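Local coordinates for Rho guanine nucleotide exchange factor 12 (Homo sapiens, PDB 1TXD), which acts as a guanine nucleotide exchange factor for the RhoA GTPase, this chain being its DH and PH domains, at residues Gln8-Arg12 with Glu13-Gly17; Gly58-Pro62 with Ser63-Lys67; Asp74-Gln77 with Leu78-Leu82; Arg248-Leu252 with Thr253-Met257; Thr277-Glu281 with Asp282-Leu286. The protein carries 1 engineered substitution. All coordinates share one frame; numbering follows the deposited sequence.

Contact 1: Gln8-Arg12 with Glu13-Gly17; sequences QLVSR and EVLLG
The carboxylate of Glu13 folds back beside Arg12, where its OE1 lies over Arg12 CB and the carbonyl carbon Arg12 C, 3.7 Å from each. The guanidinium is turned elsewhere: Arg12 NE and Glu13 OE1 stand 5.0 Å apart, too far for a salt bridge. The two flat charged groups therefore neither stack nor pair, and the kink of the glutamate chain at chi2 (91°) is what brings OE1 back along the backbone.

The other flat group is the peptide carbonyl of Ser11. Its oxygen receives two weak backbone bonds, from Val14 N at 3.3 Å and from Leu15 N at 3.4 Å, while Arg12 O takes a third weak one from Leu16 N. These lengths fit a short, loosely wound helical turn just after the break that follows helix 6-9. Ser11 OG lies against Val14 CB at 3.4 Å.

Apolar contact spans four and five residues. Val10 and Val14 cross at about a right angle, meeting CG1 to CG1 at 4.1 Å; in each valine this branch lies opposite the backbone N, and Val10 is the one that is buried. Leu15 CD1 approaches Val10 CB at 4.3 Å. Outside the pair of segments, Val10 rests on Val97, and Leu15 on Trp6 and Gln7, which ties this N-terminal piece to a loop and to the preceding helix.

Weak backbone bonds, thin van der Waals contacts and charges that do not pair with each other suggest that local bonding alone holds this surface turn only lightly.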
# COMPACT_ATOMS: atom_id res chain seq x y z
N GLN A 8 -18.15 2.31 -34.00
CA GLN A 8 -17.32 1.88 -35.12
C GLN A 8 -17.48 0.39 -35.44
O GLN A 8 -17.57 0.02 -36.61
CB GLN A 8 -15.84 2.18 -34.82
CG GLN A 8 -14.85 1.73 -35.91
CD GLN A 8 -15.08 2.39 -37.26
OE1 GLN A 8 -15.29 1.70 -38.26
NE2 GLN A 8 -15.05 3.72 -37.31
N LEU A 9 -17.51 -0.45 -34.41
CA LEU A 9 -17.82 -1.86 -34.60
C LEU A 9 -19.16 -1.98 -35.33
O LEU A 9 -19.19 -2.31 -36.52
CB LEU A 9 -17.87 -2.63 -33.26
CG LEU A 9 -16.56 -3.13 -32.64
CD1 LEU A 9 -16.76 -3.62 -31.19
CD2 LEU A 9 -15.94 -4.24 -33.50
N VAL A 10 -20.24 -1.67 -34.62
CA VAL A 10 -21.60 -2.01 -35.07
C VAL A 10 -21.98 -1.31 -36.36
O VAL A 10 -21.67 -0.13 -36.54
CB VAL A 10 -22.71 -1.61 -34.05
CG1 VAL A 10 -24.03 -2.30 -34.41
CG2 VAL A 10 -22.31 -1.95 -32.62
N SER A 11 -22.68 -2.04 -37.23
CA SER A 11 -23.28 -1.43 -38.40
C SER A 11 -24.15 -0.24 -37.94
O SER A 11 -24.84 -0.34 -36.93
CB SER A 11 -24.09 -2.47 -39.21
OG SER A 11 -25.42 -2.64 -38.75
N ARG A 12 -24.07 0.88 -38.66
CA ARG A 12 -24.88 2.08 -38.34
C ARG A 12 -26.39 1.82 -38.46
O ARG A 12 -27.20 2.52 -37.85
CB ARG A 12 -24.53 3.24 -39.28
CG ARG A 12 -23.07 3.66 -39.27
CD ARG A 12 -22.83 5.08 -39.74
NE ARG A 12 -23.22 5.30 -41.13
CZ ARG A 12 -22.89 6.37 -41.86
NH1 ARG A 12 -22.13 7.34 -41.35
NH2 ARG A 12 -23.32 6.48 -43.11
N GLU A 13 -26.75 0.81 -39.25
CA GLU A 13 -28.14 0.53 -39.61
C GLU A 13 -28.83 -0.39 -38.61
O GLU A 13 -30.01 -0.72 -38.77
CB GLU A 13 -28.17 -0.06 -41.01
CG GLU A 13 -28.24 0.99 -42.13
CD GLU A 13 -26.88 1.44 -42.65
OE1 GLU A 13 -25.85 1.11 -42.02
OE2 GLU A 13 -26.85 2.12 -43.71
N VAL A 14 -28.07 -0.87 -37.61
CA VAL A 14 -28.63 -1.68 -36.51
C VAL A 14 -28.67 -0.81 -35.24
O VAL A 14 -29.49 -1.03 -34.34
CB VAL A 14 -27.83 -3.03 -36.35
CG1 VAL A 14 -27.86 -3.59 -34.91
CG2 VAL A 14 -28.35 -4.05 -37.40
N LEU A 15 -27.78 0.18 -35.23
CA LEU A 15 -27.74 1.24 -34.24
C LEU A 15 -29.00 2.09 -34.25
O LEU A 15 -29.37 2.71 -33.25
CB LEU A 15 -26.55 2.17 -34.57
CG LEU A 15 -25.57 2.58 -33.49
CD1 LEU A 15 -25.24 1.50 -32.52
CD2 LEU A 15 -24.25 3.07 -34.10
N LEU A 16 -29.64 2.16 -35.41
CA LEU A 16 -30.88 2.95 -35.57
C LEU A 16 -31.96 2.37 -34.70
O LEU A 16 -32.79 3.10 -34.19
CB LEU A 16 -31.37 2.96 -36.99
CG LEU A 16 -30.90 4.10 -37.84
CD1 LEU A 16 -31.41 3.85 -39.24
CD2 LEU A 16 -31.37 5.46 -37.31
N GLY A 17 -31.91 1.06 -34.55
CA GLY A 17 -32.90 0.32 -33.80
C GLY A 17 -32.69 0.29 -32.30
O GLY A 17 -33.59 -0.11 -31.60

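Contact 2: Gly58-Pro62 with Ser63-Lys67; sequences GILSP and SELRK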
# COMPACT_ATOMS: atom_id res chain seq x y z
N GLY A 58 20.91 -10.53 -15.31
CA GLY A 58 21.43 -11.11 -14.07
C GLY A 58 22.00 -10.11 -13.09
O GLY A 58 22.77 -10.50 -12.23
N ILE A 59 21.57 -8.85 -13.21
CA ILE A 59 22.02 -7.73 -12.38
C ILE A 59 21.51 -7.83 -10.94
O ILE A 59 22.21 -7.39 -10.02
CB ILE A 59 21.42 -6.34 -12.93
CG1 ILE A 59 21.85 -6.00 -14.33
CG2 ILE A 59 21.67 -5.20 -11.96
CD1 ILE A 59 23.27 -6.33 -14.62
N LEU A 60 20.26 -8.28 -10.78
CA LEU A 60 19.64 -8.47 -9.49
C LEU A 60 19.71 -9.91 -9.00
O LEU A 60 19.76 -10.86 -9.75
CB LEU A 60 18.19 -8.01 -9.47
CG LEU A 60 17.97 -6.54 -9.94
CD1 LEU A 60 16.52 -6.33 -10.11
CD2 LEU A 60 18.59 -5.57 -9.01
N SER A 61 19.75 -10.03 -7.69
CA SER A 61 19.71 -11.33 -7.00
C SER A 61 18.28 -11.86 -6.97
O SER A 61 17.35 -11.07 -7.19
CB SER A 61 20.23 -11.15 -5.60
OG SER A 61 19.28 -10.49 -4.80
N PRO A 62 18.08 -13.14 -6.62
CA PRO A 62 16.74 -13.68 -6.46
C PRO A 62 15.92 -12.82 -5.49
O PRO A 62 14.81 -12.49 -5.81
CB PRO A 62 16.97 -15.11 -5.95
CG PRO A 62 18.27 -15.51 -6.60
CD PRO A 62 19.09 -14.20 -6.46
N SER A 63 16.52 -12.33 -4.41
CA SER A 63 15.75 -11.59 -3.41
C SER A 63 15.40 -10.14 -3.82
O SER A 63 14.35 -9.60 -3.47
CB SER A 63 16.53 -11.60 -2.13
OG SER A 63 15.84 -10.81 -1.22
N GLU A 64 16.31 -9.50 -4.53
CA GLU A 64 16.10 -8.16 -5.09
C GLU A 64 15.02 -8.18 -6.13
O GLU A 64 14.21 -7.31 -6.11
CB GLU A 64 17.40 -7.58 -5.68
CG GLU A 64 18.45 -7.28 -4.66
CD GLU A 64 19.85 -7.19 -5.18
OE1 GLU A 64 20.21 -7.69 -6.32
OE2 GLU A 64 20.70 -6.89 -4.35
N LEU A 65 15.12 -9.09 -7.14
CA LEU A 65 14.00 -9.37 -8.01
C LEU A 65 12.62 -9.46 -7.32
O LEU A 65 11.62 -8.83 -7.78
CB LEU A 65 14.20 -10.68 -8.71
CG LEU A 65 15.20 -10.60 -9.84
CD1 LEU A 65 15.46 -11.97 -10.37
CD2 LEU A 65 14.66 -9.72 -10.99
N ARG A 66 12.57 -10.29 -6.30
CA ARG A 66 11.35 -10.49 -5.53
C ARG A 66 10.91 -9.27 -4.82
O ARG A 66 9.72 -8.95 -4.82
CB ARG A 66 11.54 -11.62 -4.51
CG ARG A 66 10.39 -11.83 -3.61
CD ARG A 66 10.38 -13.17 -2.87
NE ARG A 66 11.69 -13.68 -2.44
CZ ARG A 66 12.37 -13.24 -1.41
NH1 ARG A 66 11.88 -12.29 -0.64
NH2 ARG A 66 13.54 -13.78 -1.12
N LYS A 67 11.87 -8.53 -4.26
CA LYS A 67 11.50 -7.33 -3.54
C LYS A 67 11.05 -6.23 -4.56
O LYS A 67 10.23 -5.43 -4.22
CB LYS A 67 12.66 -6.81 -2.71
CG LYS A 67 12.75 -7.42 -1.31
CD LYS A 67 11.69 -6.73 -0.36
CE LYS A 67 11.71 -7.37 0.96
NZ LYS A 67 10.52 -7.03 1.89
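Glu64 reaches back across Ser61 to the loop before its own helix. Its CB lies 3.9 Å from Leu60 CB and also faces the serine hydroxyl. CG comes within 3.3 Å of Ser61 OG, and CD runs on past the same oxygen. At the tip, OE1 accepts from Ser61 N at 2.8 Å in a nearly straight bond (169° at the hydrogen), met from above the carboxylate plane, 37° out of it. The same oxygen also touches Leu60 CA. OE2 has a long, weak ion pair with Arg138 of helix 128-141. The chain can span this distance because it is extended beyond CG.

The return bond comes from the serine: with chi1 at 74°, OG sits where it can accept from Glu64 N at 3.1 Å. These reciprocal bonds are a capping box, with Ser61 as N-cap of helix 62-69 in the DH domain. An alanine in place of Glu64 would probably leave Ser61 N without its side-chain acceptor and reduce the box to the serine's half.

Behind the cap the regular helix bonds begin, Leu65 N to Ser61 O at 3.0 Å and Arg66 N to Pro62 O at 3.2 Å. Leu60, just before the N-cap, and Leu65 make the apolar contact of a hydrophobic staple, CD1 to CD2 at 4.0 Å, and both leucines also lie on Val54 of helix 20-57, while Leu60 reaches Phe145.

Contact 3: Asp74-Gln77 with Leu78-Leu82; sequences DILQ and LHIGL
Leu76 and Ile80, one helical turn apart, meet through their CD1 methyls at 3.7 Å. The isoleucine extends CG1 beside its own backbone N (chi1 -72°), back over Leu76 O at 3.5 Å. On its other flank the Gln77 amide lies alongside, pointing the same way, with OE1 4.0 Å from Ile80 CD1. Replacing Ile80 by an alanine would probably leave Leu76 CD1 without its methyl partner and the Gln77 amide freer to turn.

One residue round the helix, His79 CD2 sits 3.2 Å from Ile75 O, which lies at the ring edge near its plane. Leu78 CD2 covers one ring face, over its centre.

Beneath these side chains runs the alpha-helical ladder of helix 72-90, including Ile80 N to Leu76 O at 3.0 Å and Gly81 N to Gln77 O at 2.9 Å. Farther out, the ring's rotation is fixed by hydrogen bonds at both nitrogens, ND1 with Glu36 and NE2 with Gln170, with His39 packed edge-to-face.

The helix thus presents hydrocarbon to Val40 and a fully bonded imidazole to neighbouring helices of the DH bundle, so buried polarity here comes with partners.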
# COMPACT_ATOMS: atom_id res chain seq x y z
N ASP A 74 1.91 -12.94 -11.92
CA ASP A 74 0.52 -13.37 -11.70
C ASP A 74 -0.46 -12.25 -11.95
O ASP A 74 -1.56 -12.49 -12.39
CB ASP A 74 0.26 -13.94 -10.30
CG ASP A 74 1.29 -14.89 -9.83
OD1 ASP A 74 1.88 -15.81 -10.60
OD2 ASP A 74 1.52 -14.84 -8.62
N ILE A 75 -0.12 -11.02 -11.67
CA ILE A 75 -1.11 -9.96 -11.96
C ILE A 75 -1.17 -9.81 -13.47
O ILE A 75 -2.23 -9.59 -14.05
CB ILE A 75 -0.91 -8.61 -11.25
CG1 ILE A 75 0.50 -8.13 -11.35
CG2 ILE A 75 -1.35 -8.64 -9.70
CD1 ILE A 75 0.55 -6.67 -11.29
N LEU A 76 -0.05 -9.98 -14.13
CA LEU A 76 -0.05 -10.07 -15.57
C LEU A 76 -0.98 -11.13 -16.13
O LEU A 76 -1.81 -10.78 -16.98
CB LEU A 76 1.34 -10.21 -16.14
CG LEU A 76 1.50 -10.37 -17.65
CD1 LEU A 76 0.98 -9.17 -18.45
CD2 LEU A 76 2.96 -10.62 -18.00
N GLN A 77 -0.79 -12.41 -15.77
CA GLN A 77 -1.60 -13.54 -16.30
C GLN A 77 -3.09 -13.33 -15.91
O GLN A 77 -3.96 -13.58 -16.68
CB GLN A 77 -1.10 -14.90 -15.78
CG GLN A 77 -0.15 -15.73 -16.72
CD GLN A 77 -0.03 -15.16 -18.17
OE1 GLN A 77 -0.96 -15.30 -18.97
NE2 GLN A 77 1.10 -14.52 -18.47
N LEU A 78 -3.36 -12.79 -14.74
CA LEU A 78 -4.70 -12.52 -14.31
C LEU A 78 -5.47 -11.55 -15.22
O LEU A 78 -6.58 -11.87 -15.71
CB LEU A 78 -4.68 -12.01 -12.88
CG LEU A 78 -6.02 -11.74 -12.23
CD1 LEU A 78 -5.92 -11.78 -10.77
CD2 LEU A 78 -6.62 -10.44 -12.69
N HIS A 79 -4.84 -10.43 -15.52
CA HIS A 79 -5.40 -9.38 -16.37
C HIS A 79 -5.43 -9.78 -17.86
O HIS A 79 -6.42 -9.45 -18.56
CB HIS A 79 -4.69 -8.07 -16.12
CG HIS A 79 -5.08 -7.43 -14.83
ND1 HIS A 79 -6.27 -6.76 -14.64
CD2 HIS A 79 -4.42 -7.34 -13.65
CE1 HIS A 79 -6.34 -6.31 -13.40
NE2 HIS A 79 -5.21 -6.63 -12.78
N ILE A 80 -4.45 -10.54 -18.34
CA ILE A 80 -4.62 -11.16 -19.66
C ILE A 80 -5.85 -12.13 -19.70
O ILE A 80 -6.64 -12.07 -20.65
CB ILE A 80 -3.37 -11.91 -20.08
CG1 ILE A 80 -2.25 -10.96 -20.44
CG2 ILE A 80 -3.64 -12.88 -21.30
CD1 ILE A 80 -0.88 -11.62 -20.48
N GLY A 81 -6.02 -13.01 -18.70
CA GLY A 81 -7.17 -13.91 -18.69
C GLY A 81 -8.49 -13.15 -18.63
O GLY A 81 -9.43 -13.50 -19.28
N LEU A 82 -8.53 -12.08 -17.85
CA LEU A 82 -9.72 -11.29 -17.70
C LEU A 82 -10.05 -10.59 -19.01
O LEU A 82 -11.23 -10.57 -19.45
CB LEU A 82 -9.49 -10.25 -16.58
CG LEU A 82 -10.62 -9.27 -16.30
CD1 LEU A 82 -12.06 -9.96 -16.29
CD2 LEU A 82 -10.32 -8.55 -14.98

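Contact 4: Arg248-Leu252 with Thr253-Met257; sequences RNLDL and TKRKM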
# COMPACT_ATOMS: atom_id res chain seq x y z
N ARG A 248 21.12 -3.16 22.42
CA ARG A 248 21.92 -2.94 21.21
C ARG A 248 21.47 -3.79 20.02
O ARG A 248 21.67 -3.40 18.87
CB ARG A 248 23.41 -3.17 21.51
CG ARG A 248 23.83 -4.62 21.53
CD ARG A 248 25.10 -4.86 22.31
NE ARG A 248 25.45 -6.28 22.33
CZ ARG A 248 26.40 -6.81 23.09
NH1 ARG A 248 27.11 -6.04 23.91
NH2 ARG A 248 26.64 -8.11 23.02
N ASN A 249 20.86 -4.95 20.30
CA ASN A 249 20.28 -5.79 19.25
C ASN A 249 18.79 -5.47 19.01
O ASN A 249 18.05 -6.29 18.46
CB ASN A 249 20.46 -7.28 19.61
CG ASN A 249 21.78 -7.84 19.12
OD1 ASN A 249 22.01 -7.98 17.91
ND2 ASN A 249 22.66 -8.18 20.06
N LEU A 250 18.37 -4.27 19.40
CA LEU A 250 16.95 -3.90 19.34
C LEU A 250 16.45 -3.95 17.91
O LEU A 250 17.02 -3.32 17.01
CB LEU A 250 16.71 -2.49 19.91
CG LEU A 250 15.29 -1.95 19.73
CD1 LEU A 250 14.33 -2.69 20.63
CD2 LEU A 250 15.23 -0.45 19.96
N ASP A 251 15.35 -4.68 17.73
CA ASP A 251 14.75 -4.87 16.43
C ASP A 251 13.31 -4.36 16.41
O ASP A 251 12.38 -5.08 16.77
CB ASP A 251 14.79 -6.34 16.04
CG ASP A 251 14.58 -6.55 14.55
OD1 ASP A 251 13.93 -5.67 13.94
OD2 ASP A 251 15.05 -7.53 13.92
N LEU A 252 13.15 -3.11 15.97
CA LEU A 252 11.83 -2.49 15.80
C LEU A 252 10.87 -3.35 14.97
O LEU A 252 9.68 -3.43 15.28
CB LEU A 252 11.95 -1.09 15.17
CG LEU A 252 13.04 -0.11 15.68
CD1 LEU A 252 13.14 1.16 14.81
CD2 LEU A 252 12.79 0.25 17.13
N THR A 253 11.39 -4.02 13.93
CA THR A 253 10.55 -4.74 12.96
C THR A 253 9.79 -5.95 13.53
O THR A 253 8.86 -6.45 12.89
CB THR A 253 11.38 -5.19 11.71
OG1 THR A 253 12.34 -6.18 12.08
CG2 THR A 253 12.22 -4.04 11.15
N LYS A 254 10.19 -6.43 14.70
CA LYS A 254 9.52 -7.60 15.31
C LYS A 254 8.32 -7.21 16.17
O LYS A 254 7.77 -8.03 16.90
CB LYS A 254 10.52 -8.47 16.09
CG LYS A 254 11.28 -9.49 15.23
CD LYS A 254 10.41 -10.69 14.80
CE LYS A 254 9.87 -10.58 13.37
NZ LYS A 254 10.90 -10.18 12.39
N ARG A 255 7.90 -5.95 16.06
CA ARG A 255 6.62 -5.50 16.59
C ARG A 255 6.05 -4.41 15.69
O ARG A 255 6.79 -3.71 15.00
CB ARG A 255 6.80 -4.97 18.02
CG ARG A 255 7.67 -3.71 18.16
CD ARG A 255 9.14 -4.00 18.47
NE ARG A 255 9.32 -4.37 19.88
CZ ARG A 255 10.46 -4.75 20.42
NH1 ARG A 255 11.57 -4.84 19.69
NH2 ARG A 255 10.50 -5.05 21.71
N LYS A 256 4.74 -4.25 15.71
CA LYS A 256 4.10 -3.24 14.87
C LYS A 256 4.14 -1.87 15.54
O LYS A 256 4.07 -1.78 16.76
CB LYS A 256 2.66 -3.65 14.53
CG LYS A 256 2.59 -4.75 13.45
CD LYS A 256 1.18 -4.96 12.91
CE LYS A 256 1.20 -5.29 11.43
NZ LYS A 256 -0.13 -5.75 10.93
N MET A 257 4.30 -0.82 14.73
CA MET A 257 4.27 0.58 15.19
C MET A 257 2.84 1.09 15.23
O MET A 257 2.07 0.85 14.30
CB MET A 257 5.12 1.47 14.26
CG MET A 257 4.96 3.01 14.41
SD MET A 257 6.20 3.90 13.34
CE MET A 257 7.58 3.70 14.29
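Asp251 and Thr253 meet where the chain leading into the first strand of the PH domain, 257-266, makes overlapping tight turns, with a short piece of 3-10 character at Leu252 and Thr253.

The bonds to the aspartate side chain gather on one oxygen. Asp251 OD1 accepts a weak bond from Thr253 N at 3.0 Å, the two-residue reach of an Asx turn, and also the Thr253 hydroxyl. Thr253 OG1 to Asp251 OD1 is 2.5 Å, very short, its exact value doubtful. The aspartate's CG stands opposite its own N (chi1 -162°), which sends the carboxylate forward over the turn.

Backbone bonds span three residues: Lys254 N to Asp251 O at 3.3 Å, and Arg255 N to Leu252 O at 3.2 Å.

The guanidinium of Arg255 serves a carbonyl here and an outside carboxylate, its chain bent back at chi2 and chi3. Arg255 CD passes 3.3 Å from Leu252 O. NE forms a salt bridge with Asp282, and Gln228 of helix 191-230 bonds Leu252 N, so the turn is joined to the strand hairpin and to the long helix.

A van der Waals contact sets a methyl obliquely against the guanidinium, Leu250 CD1 to Arg255 NH1 at 3.6 Å, the two chains crossing at about a right angle.

Arg255 NH1 donates to Asp251 O, 3.0 Å away in the guanidinium plane, from 64° above the carbonyl plane; Lys254 N reaches that oxygen from the other face.

Contact 5: Thr277-Glu281 with Asp282-Leu286; sequences TLLLE and DILVL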
# COMPACT_ATOMS: atom_id res chain seq x y z
N THR A 277 10.09 10.10 18.47
CA THR A 277 9.72 9.04 19.40
C THR A 277 8.80 8.07 18.72
O THR A 277 7.99 8.47 17.91
CB THR A 277 8.98 9.69 20.62
OG1 THR A 277 9.92 10.43 21.39
CG2 THR A 277 8.42 8.64 21.57
N LEU A 278 8.89 6.80 19.08
CA LEU A 278 8.07 5.80 18.45
C LEU A 278 7.37 4.96 19.47
O LEU A 278 8.01 4.27 20.24
CB LEU A 278 8.93 4.87 17.59
CG LEU A 278 10.02 5.45 16.69
CD1 LEU A 278 10.77 4.29 16.08
CD2 LEU A 278 9.50 6.42 15.61
N LEU A 279 6.05 5.04 19.46
CA LEU A 279 5.21 4.10 20.21
C LEU A 279 4.98 2.82 19.41
O LEU A 279 4.28 2.83 18.40
CB LEU A 279 3.85 4.74 20.53
CG LEU A 279 2.80 3.83 21.15
CD1 LEU A 279 3.36 3.05 22.34
CD2 LEU A 279 1.60 4.68 21.58
N LEU A 280 5.56 1.72 19.89
CA LEU A 280 5.37 0.39 19.31
C LEU A 280 4.43 -0.44 20.18
O LEU A 280 3.95 0.03 21.20
CB LEU A 280 6.72 -0.32 19.16
CG LEU A 280 7.85 0.52 18.57
CD1 LEU A 280 9.10 -0.35 18.34
CD2 LEU A 280 7.42 1.18 17.26
N GLU A 281 4.19 -1.69 19.78
CA GLU A 281 3.23 -2.57 20.46
C GLU A 281 3.48 -2.65 21.96
O GLU A 281 2.54 -2.62 22.76
CB GLU A 281 3.27 -3.99 19.87
CG GLU A 281 2.08 -4.36 19.00
CD GLU A 281 2.32 -5.59 18.14
OE1 GLU A 281 3.16 -6.44 18.53
OE2 GLU A 281 1.68 -5.73 17.07
N ASP A 282 4.76 -2.77 22.32
CA ASP A 282 5.16 -3.14 23.67
C ASP A 282 6.25 -2.25 24.28
O ASP A 282 6.59 -2.43 25.44
CB ASP A 282 5.61 -4.61 23.69
CG ASP A 282 6.94 -4.85 22.97
OD1 ASP A 282 7.39 -3.98 22.19
OD2 ASP A 282 7.60 -5.89 23.12
N ILE A 283 6.79 -1.32 23.49
CA ILE A 283 7.80 -0.38 23.98
C ILE A 283 7.59 1.01 23.40
O ILE A 283 7.09 1.17 22.29
CB ILE A 283 9.24 -0.87 23.65
CG1 ILE A 283 9.41 -1.17 22.15
CG2 ILE A 283 9.60 -2.08 24.49
CD1 ILE A 283 10.86 -1.39 21.72
N LEU A 284 7.96 2.02 24.18
CA LEU A 284 8.14 3.36 23.67
C LEU A 284 9.63 3.46 23.40
O LEU A 284 10.43 2.91 24.15
CB LEU A 284 7.68 4.37 24.71
CG LEU A 284 7.38 5.79 24.24
CD1 LEU A 284 6.01 5.85 23.61
CD2 LEU A 284 7.44 6.75 25.43
N VAL A 285 10.00 4.13 22.31
CA VAL A 285 11.39 4.20 21.89
C VAL A 285 11.76 5.65 21.70
O VAL A 285 11.09 6.39 21.00
CB VAL A 285 11.66 3.44 20.57
CG1 VAL A 285 13.12 3.58 20.16
CG2 VAL A 285 11.28 1.96 20.70
N LEU A 286 12.87 6.04 22.31
CA LEU A 286 13.29 7.42 22.31
C LEU A 286 14.52 7.53 21.42
O LEU A 286 15.53 6.89 21.69
CB LEU A 286 13.57 7.88 23.75
CG LEU A 286 12.41 7.69 24.73
CD1 LEU A 286 12.80 8.16 26.13
CD2 LEU A 286 11.15 8.43 24.28
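Leu280 and Ile283 lie side by side and point the same way across the strand pair, with Leu280 CD1 3.9 Å from Ile283 CG1. The same methyl reaches onward to Val285 CG2 at 4.0 Å, so one leucine bridges two side chains of the return strand. Ile283 meets it through CG1 because chi1 of 54° places that branch between backbone N and carbonyl carbon.

Leu278 and Val285 meet more loosely, CB to CB at 4.3 Å, within a hydrogen-bonded pair. Two backbone bonds join them, Leu278 N to Val285 O and the reverse, each 2.9 Å, the first in the carbonyl plane. Beyond, Leu280 N meets Ile283 O nearly along the C=O axis.

On the other surface, Leu279 and Leu284 cross obliquely in a non-hydrogen-bonded pair. Leu284 CD1 lies against Leu279 CA and CB, 3.9 Å from each, while its CG rests near the methyl of Thr277. Thr277 then lies alongside Leu286, both directed the same way, with OG1 3.7 Å from Leu286 CD2. That hydroxyl is buried and has no polar partner in the model, probably a small cost within an otherwise hydrocarbon patch. Met257 touches Leu278 and Leu280 from the neighbouring strand.

The segment axes run at 167° and approach within 4.7 Å, and the chain reverses tightly at Glu281 and Asp282. This is an antiparallel beta hairpin of the PH-domain beta sandwich, with the C-terminal helix 354-374, which in PH domains caps one end of the sandwich, supplying Trp360 to the Thr277, Leu279 and Leu284 side.

How the contacts relate
Contact 5 is the buried one, strand against strand with mostly hydrocarbon side chains; contacts 3 and 4 are partly buried, and contacts 1 and 2 lie at the surface. Contacts 2 and 3 occupy successive DH helices, their centres about 22 Å apart: one is the polar start of a helix, the other the first half of its successor, where backbone bonds and helix packing dominate. Contacts 4 and 5 belong to the PH domain and touch, through the Arg255-Asp282 salt bridge and Met257 packing on Leu278. Contact 1, whose bonds between the two segments are all weak, stands alone, its centre about 65 Å from that of contact 4, across the chain's centre.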